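Local coordinates for protein putative metal-dependent hydrolase (Parabacteroides distasonis ATCC 8503, PDB 3KL7) that binds two zinc ions in a metallo-beta-lactamase fold and is probably a metal-dependent hydrolase, its substrate not established, at residues Y158-T163 and F179-Q184; I204-H209 and R230-Q235. All blocks are in the same frame, centred on the assembly; numbering follows the deposited sequence.

In the fold
Both contacts are built on one mixed sheet of the metallo-beta-lactamase fold, their centres about 10 Å apart. Strands 155-159, 177-181 and 204-208 run parallel in that order across it, and the C-terminal tail 230-235, beyond the short last strand 228-229, runs alongside strand 204-208. Along the chain contact 1 closes before contact 2 opens. Strand 177-181 belongs to the first and neighbours strand 204-208 of the second, with Leu-180 and Tyr-208 bonded through their backbones. Past the strand ends come Asp-162, which bridges both zincs, and His-209, which binds the one of chain D. Parallel strands ending at the same end of the sheet thus bring both ligands to one metal.

Contact 1 (Y158-T163 and F179-Q184); sequences YIAGDT and FLPVNQ. With ZN (zinc ion), chain C; ZN (zinc ion), chain D.
Ile-159 and Phe-179 sit opposite each other as a parallel pair, with two backbone bonds: Phe-179 N gives to Tyr-158 O at 2.8 Å, and Ala-160 N to Phe-179 O at 3.1 Å. Their side chains lie alongside, pointing the same way, CG1 of Ile-159 being 4.1 Å from CD1 of Phe-179, while Tyr-158 O lies at the edge of the Phe-179 ring. On the other side of the sheet, CD2 of Leu-180 touches CB of Ala-160 and, at 3.9 Å, CE2 of Tyr-158, both on one side of it. With CG anti to the backbone N (chi1 170°), Tyr-158 crosses that leucine at about a right angle.

The strand has ended by Ala-160; Gly-161, with positive phi, turns the chain further, and Pro-181 fills the bend. CG of Pro-181 presses on Gly-161 O at 3.0 Å, and CG2 of Thr-163 adds a longer touch to the same ring carbon.

Beyond Pro-181 the packing gives out: the segments diverge, and Gln-184 is partly exposed. Asp-162 OD2 bridges both zinc ions, 2.3 Å from that of chain C and 2.1 Å from that of chain D. His-73, His-75 and His-140 complete the first, Asp-77, His-78 and His-209 the second. This shared oxygen and water 1, which binds both zincs, fit the two-metal centre of metallo-beta-lactamase relatives, where such a bridging water is the probable nucleophile.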
loop_
_atom_site.group_PDB
_atom_site.type_symbol
_atom_site.label_atom_id
_atom_site.label_comp_id
_atom_site.label_asym_id
_atom_site.label_seq_id
_atom_site.Cartn_x
_atom_site.Cartn_y
_atom_site.Cartn_z
ATOM N N TYR A 158 -0.124 -2.180 6.779
ATOM C CA TYR A 158 0.155 -3.126 5.680
ATOM C C TYR A 158 -0.429 -2.583 4.394
ATOM O O TYR A 158 -1.634 -2.399 4.287
ATOM C CB TYR A 158 -0.442 -4.496 6.009
ATOM C CG TYR A 158 -0.439 -5.499 4.864
ATOM C CD1 TYR A 158 0.649 -5.630 4.031
ATOM C CD2 TYR A 158 -1.522 -6.331 4.653
ATOM C CE1 TYR A 158 0.655 -6.568 2.983
ATOM C CE2 TYR A 158 -1.532 -7.267 3.598
ATOM C CZ TYR A 158 -0.438 -7.372 2.773
ATOM O OH TYR A 158 -0.443 -8.296 1.734
ATOM N N ILE A 159 0.434 -2.278 3.435
ATOM C CA ILE A 159 -0.009 -1.889 2.095
ATOM C C ILE A 159 0.259 -3.080 1.136
ATOM O O ILE A 159 1.395 -3.373 0.805
ATOM C CB ILE A 159 0.722 -0.611 1.612
ATOM C CG1 ILE A 159 0.406 0.575 2.592
ATOM C CG2 ILE A 159 0.315 -0.271 0.132
ATOM C CD1 ILE A 159 1.348 1.699 2.504
ATOM N N ALA A 160 -0.806 -3.769 0.719
ATOM C CA ALA A 160 -0.644 -5.038 0.005
ATOM C C ALA A 160 -0.106 -4.872 -1.410
ATOM O O ALA A 160 0.512 -5.768 -1.934
ATOM C CB ALA A 160 -1.952 -5.819 -0.012
ATOM N N GLY A 161 -0.320 -3.725 -2.016
ATOM C CA GLY A 161 -0.032 -3.597 -3.454
ATOM C C GLY A 161 -1.054 -4.422 -4.250
ATOM O O GLY A 161 -2.217 -4.519 -3.840
ATOM N N ASP A 162 -0.628 -5.020 -5.371
ATOM C CA ASP A 162 -1.543 -5.826 -6.209
ATOM C C ASP A 162 -1.339 -7.331 -5.974
ATOM O O ASP A 162 -0.295 -7.877 -6.285
ATOM C CB ASP A 162 -1.375 -5.474 -7.697
ATOM C CG ASP A 162 -2.019 -4.124 -8.057
ATOM O OD1 ASP A 162 -2.648 -3.485 -7.152
ATOM O OD2 ASP A 162 -1.918 -3.709 -9.229
ATOM N N THR A 163 -2.367 -7.980 -5.409
ATOM C CA THR A 163 -2.268 -9.376 -4.993
ATOM C C THR A 163 -3.652 -10.023 -4.917
ATOM O O THR A 163 -4.662 -9.355 -4.982
ATOM C CB THR A 163 -1.600 -9.468 -3.615
ATOM O OG1 THR A 163 -1.469 -10.852 -3.212
ATOM C CG2 THR A 163 -2.414 -8.684 -2.570
ATOM N N PHE A 179 -4.390 -2.070 3.822
ATOM C CA PHE A 179 -4.956 -1.735 2.553
ATOM C C PHE A 179 -4.900 -2.962 1.669
ATOM O O PHE A 179 -3.825 -3.455 1.364
ATOM C CB PHE A 179 -4.174 -0.568 1.906
ATOM C CG PHE A 179 -4.264 0.727 2.691
ATOM C CD1 PHE A 179 -3.464 0.931 3.810
ATOM C CD2 PHE A 179 -5.151 1.711 2.326
ATOM C CE1 PHE A 179 -3.554 2.097 4.532
ATOM C CE2 PHE A 179 -5.246 2.873 3.049
ATOM C CZ PHE A 179 -4.452 3.068 4.152
ATOM N N LEU A 180 -6.072 -3.454 1.271
ATOM C CA LEU A 180 -6.182 -4.588 0.334
ATOM C C LEU A 180 -6.832 -4.145 -0.977
ATOM O O LEU A 180 -7.799 -3.347 -0.965
ATOM C CB LEU A 180 -7.021 -5.705 0.957
ATOM C CG LEU A 180 -6.414 -6.305 2.211
ATOM C CD1 LEU A 180 -7.354 -7.385 2.826
ATOM C CD2 LEU A 180 -5.016 -6.876 1.897
ATOM N N PRO A 181 -6.311 -4.656 -2.123
ATOM C CA PRO A 181 -6.802 -4.338 -3.478
ATOM C C PRO A 181 -7.982 -5.184 -3.907
ATOM O O PRO A 181 -7.923 -6.407 -3.820
ATOM C CB PRO A 181 -5.597 -4.663 -4.362
ATOM C CG PRO A 181 -4.920 -5.742 -3.650
ATOM C CD PRO A 181 -5.037 -5.390 -2.187
ATOM N N VAL A 182 -9.033 -4.530 -4.403
ATOM C CA VAL A 182 -10.279 -5.194 -4.686
ATOM C C VAL A 182 -10.838 -4.761 -6.058
ATOM O O VAL A 182 -11.880 -4.072 -6.140
ATOM C CB VAL A 182 -11.339 -4.887 -3.561
ATOM C CG1 VAL A 182 -12.510 -5.821 -3.659
ATOM C CG2 VAL A 182 -10.681 -4.950 -2.119
ATOM N N ASN A 183 -10.147 -5.151 -7.132
ATOM C CA ASN A 183 -10.680 -4.965 -8.473
ATOM C C ASN A 183 -10.442 -6.187 -9.345
ATOM O O ASN A 183 -9.617 -7.017 -9.025
ATOM C CB ASN A 183 -10.141 -3.674 -9.140
ATOM C CG ASN A 183 -8.683 -3.763 -9.522
ATOM O OD1 ASN A 183 -7.902 -4.494 -8.908
ATOM N ND2 ASN A 183 -8.303 -3.009 -10.517
ATOM N N GLN A 184 -11.193 -6.290 -10.438
ATOM C CA GLN A 184 -11.102 -7.427 -11.300
ATOM C C GLN A 184 -10.749 -7.024 -12.744
ATOM O O GLN A 184 -11.158 -5.973 -13.206
ATOM C CB GLN A 184 -12.409 -8.218 -11.262
ATOM C CG GLN A 184 -12.554 -9.056 -9.976
ATOM C CD GLN A 184 -11.605 -10.250 -9.953
ATOM O OE1 GLN A 184 -11.846 -11.258 -10.645
ATOM N NE2 GLN A 184 -10.514 -10.149 -9.166
HETATM ZN ZN ZN C . -0.620 -4.209 -11.055
HETATM ZN ZN ZN D . -2.631 -1.972 -10.148
HETATM O O HOH W 1 -1.343 -2.417 -11.708
#

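Contact 2 (I204-H209 and R230-Q235); sequences ILYPYH and RIRELQ. With ZN (zinc ion), chain D.
Tyr-206 and Arg-230 meet through polar and apolar atoms. Arg-230 NH1 gives a hydrogen bond to Tyr-206 OH at 3.1 Å, bent to 143° and tilted from the guanidinium plane; that hydroxyl also bonds Asp-20, and Asp-228 pairs with Arg-230 NE. Arg-230 N donates to Leu-205 O at 2.8 Å. The C-terminal tail then runs nearly parallel to strand 204-208, leaving water 2 between the backbones to donate to Pro-207 O and Arg-230 O and accept from Arg-232 N.

Among the apolar contacts, the extended Arg-230 chain runs beside the Tyr-206 ring, its CD 3.6 Å from CZ of Tyr-206, and CD1 of Ile-204 lies over one guanidinium face, toward its rim. Arg-232, bent at chi2 (-66°), brings CG to the edge of the same ring and lays a guanidinium face over CE1 of Tyr-206, its NH2 salt-bridged to Asp-20. Pro-207 CG meets Ile-231 CD1 at 3.5 Å, and CD1 of Leu-234 rests on CB of Tyr-208.

His-209 NE2 holds the zinc of chain D at 2.2 Å, alongside Asp-77, His-78 and Asp-162. Strand 177-181 flanks strand 204-208, with Phe-179 stacked on Tyr-206, while Phe-22 of strand 19-23 and Phe-34 of strand 29-36 pack against the tail.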
loop_
_atom_site.group_PDB
_atom_site.type_symbol
_atom_site.label_atom_id
_atom_site.label_comp_id
_atom_site.label_asym_id
_atom_site.label_seq_id
_atom_site.Cartn_x
_atom_site.Cartn_y
_atom_site.Cartn_z
ATOM N N ILE A 204 -8.105 -2.272 11.344
ATOM C CA ILE A 204 -8.750 -1.348 10.415
ATOM C C ILE A 204 -8.432 -1.752 9.002
ATOM O O ILE A 204 -7.290 -2.031 8.694
ATOM C CB ILE A 204 -8.280 0.097 10.671
ATOM C CG1 ILE A 204 -8.872 0.590 11.993
ATOM C CG2 ILE A 204 -8.692 1.021 9.503
ATOM C CD1 ILE A 204 -8.071 1.614 12.665
ATOM N N LEU A 205 -9.459 -1.807 8.137
ATOM C CA LEU A 205 -9.261 -2.245 6.746
ATOM C C LEU A 205 -9.772 -1.210 5.782
ATOM O O LEU A 205 -10.956 -0.903 5.774
ATOM C CB LEU A 205 -9.979 -3.602 6.479
ATOM C CG LEU A 205 -9.983 -4.106 4.981
ATOM C CD1 LEU A 205 -8.602 -4.487 4.549
ATOM C CD2 LEU A 205 -10.942 -5.296 4.769
ATOM N N TYR A 206 -8.875 -0.679 4.960
ATOM C CA TYR A 206 -9.261 0.196 3.857
ATOM C C TYR A 206 -9.188 -0.581 2.536
ATOM O O TYR A 206 -8.084 -0.811 2.010
ATOM C CB TYR A 206 -8.296 1.393 3.733
ATOM C CG TYR A 206 -8.372 2.429 4.852
ATOM C CD1 TYR A 206 -9.290 3.451 4.807
ATOM C CD2 TYR A 206 -7.489 2.388 5.929
ATOM C CE1 TYR A 206 -9.355 4.399 5.815
ATOM C CE2 TYR A 206 -7.544 3.330 6.932
ATOM C CZ TYR A 206 -8.478 4.334 6.870
ATOM O OH TYR A 206 -8.540 5.278 7.871
ATOM N N PRO A 207 -10.345 -0.974 1.979
ATOM C CA PRO A 207 -10.257 -1.436 0.616
ATOM C C PRO A 207 -9.698 -0.336 -0.289
ATOM O O PRO A 207 -10.121 0.822 -0.194
ATOM C CB PRO A 207 -11.719 -1.731 0.250
ATOM C CG PRO A 207 -12.515 -1.078 1.263
ATOM C CD PRO A 207 -11.709 -1.050 2.490
ATOM N N TYR A 208 -8.761 -0.684 -1.157
ATOM C CA TYR A 208 -8.270 0.280 -2.110
ATOM C C TYR A 208 -8.026 -0.354 -3.474
ATOM O O TYR A 208 -8.271 -1.566 -3.668
ATOM C CB TYR A 208 -7.048 1.035 -1.533
ATOM C CG TYR A 208 -5.654 0.406 -1.703
ATOM C CD1 TYR A 208 -5.474 -0.977 -1.844
ATOM C CD2 TYR A 208 -4.531 1.202 -1.660
ATOM C CE1 TYR A 208 -4.221 -1.521 -1.984
ATOM C CE2 TYR A 208 -3.268 0.672 -1.793
ATOM C CZ TYR A 208 -3.107 -0.686 -1.956
ATOM O OH TYR A 208 -1.825 -1.208 -2.095
ATOM N N HIS A 209 -7.610 0.455 -4.440
ATOM C CA HIS A 209 -7.357 -0.056 -5.776
ATOM C C HIS A 209 -8.602 -0.856 -6.223
ATOM O O HIS A 209 -8.476 -1.951 -6.783
ATOM C CB HIS A 209 -6.080 -0.969 -5.734
ATOM C CG HIS A 209 -5.522 -1.347 -7.088
ATOM N ND1 HIS A 209 -5.944 -2.459 -7.784
ATOM C CD2 HIS A 209 -4.532 -0.792 -7.834
ATOM C CE1 HIS A 209 -5.260 -2.556 -8.917
ATOM N NE2 HIS A 209 -4.400 -1.559 -8.973
ATOM N N ARG A 230 -13.312 0.609 6.263
ATOM C CA ARG A 230 -13.545 2.040 5.987
ATOM C C ARG A 230 -13.496 2.289 4.508
ATOM O O ARG A 230 -12.476 2.034 3.867
ATOM C CB ARG A 230 -12.490 2.903 6.673
ATOM C CG ARG A 230 -12.436 2.729 8.197
ATOM C CD ARG A 230 -11.392 3.624 8.828
ATOM N NE ARG A 230 -11.420 3.537 10.281
ATOM C CZ ARG A 230 -10.759 4.367 11.100
ATOM N NH1 ARG A 230 -10.011 5.351 10.605
ATOM N NH2 ARG A 230 -10.852 4.214 12.411
ATOM N N ILE A 231 -14.590 2.777 3.955
ATOM C CA ILE A 231 -14.660 3.054 2.518
ATOM C C ILE A 231 -14.222 4.499 2.214
ATOM O O ILE A 231 -14.789 5.468 2.727
ATOM C CB ILE A 231 -16.097 2.816 1.952
ATOM C CG1 ILE A 231 -16.591 1.428 2.341
ATOM C CG2 ILE A 231 -16.115 2.960 0.434
ATOM C CD1 ILE A 231 -15.666 0.336 1.946
ATOM N N ARG A 232 -13.199 4.613 1.379
ATOM C CA ARG A 232 -12.679 5.891 0.941
ATOM C C ARG A 232 -12.653 5.923 -0.583
ATOM O O ARG A 232 -12.891 4.919 -1.222
ATOM C CB ARG A 232 -11.281 6.097 1.513
ATOM C CG ARG A 232 -11.246 6.120 3.056
ATOM C CD ARG A 232 -11.976 7.329 3.631
ATOM N NE ARG A 232 -11.902 7.398 5.092
ATOM C CZ ARG A 232 -12.764 6.795 5.932
ATOM N NH1 ARG A 232 -13.783 6.069 5.477
ATOM N NH2 ARG A 232 -12.597 6.912 7.220
ATOM N N GLU A 233 -12.379 7.086 -1.160
ATOM C CA GLU A 233 -12.388 7.220 -2.620
ATOM C C GLU A 233 -11.082 6.704 -3.204
ATOM O O GLU A 233 -10.222 7.482 -3.631
ATOM C CB GLU A 233 -12.645 8.671 -3.042
ATOM C CG GLU A 233 -14.026 9.213 -2.618
ATOM C CD GLU A 233 -15.187 8.344 -3.113
ATOM O OE1 GLU A 233 -15.558 8.457 -4.306
ATOM O OE2 GLU A 233 -15.730 7.555 -2.300
ATOM N N LEU A 234 -10.949 5.380 -3.217
ATOM C CA LEU A 234 -9.722 4.731 -3.634
ATOM C C LEU A 234 -9.978 3.736 -4.772
ATOM O O LEU A 234 -9.415 2.628 -4.794
ATOM C CB LEU A 234 -9.055 4.021 -2.438
ATOM C CG LEU A 234 -8.426 4.957 -1.399
ATOM C CD1 LEU A 234 -8.175 4.239 -0.080
ATOM C CD2 LEU A 234 -7.158 5.582 -1.933
ATOM N N GLN A 235 -10.810 4.136 -5.719
ATOM C CA GLN A 235 -11.042 3.304 -6.912
ATOM C C GLN A 235 -9.821 3.333 -7.841
ATOM O O GLN A 235 -9.255 4.388 -8.116
ATOM C CB GLN A 235 -12.326 3.712 -7.653
ATOM C CG GLN A 235 -12.608 5.157 -7.700
ATOM C CD GLN A 235 -13.250 5.692 -6.435
ATOM O OE1 GLN A 235 -12.623 6.446 -5.684
ATOM N NE2 GLN A 235 -14.489 5.315 -6.194
ATOM O OXT GLN A 235 -9.343 2.281 -8.297
HETATM ZN ZN ZN D . -2.631 -1.972 -10.148
HETATM O O HOH W 2 -11.309 2.583 1.545
HETATM O O HOH W 1 -1.343 -2.417 -11.708
#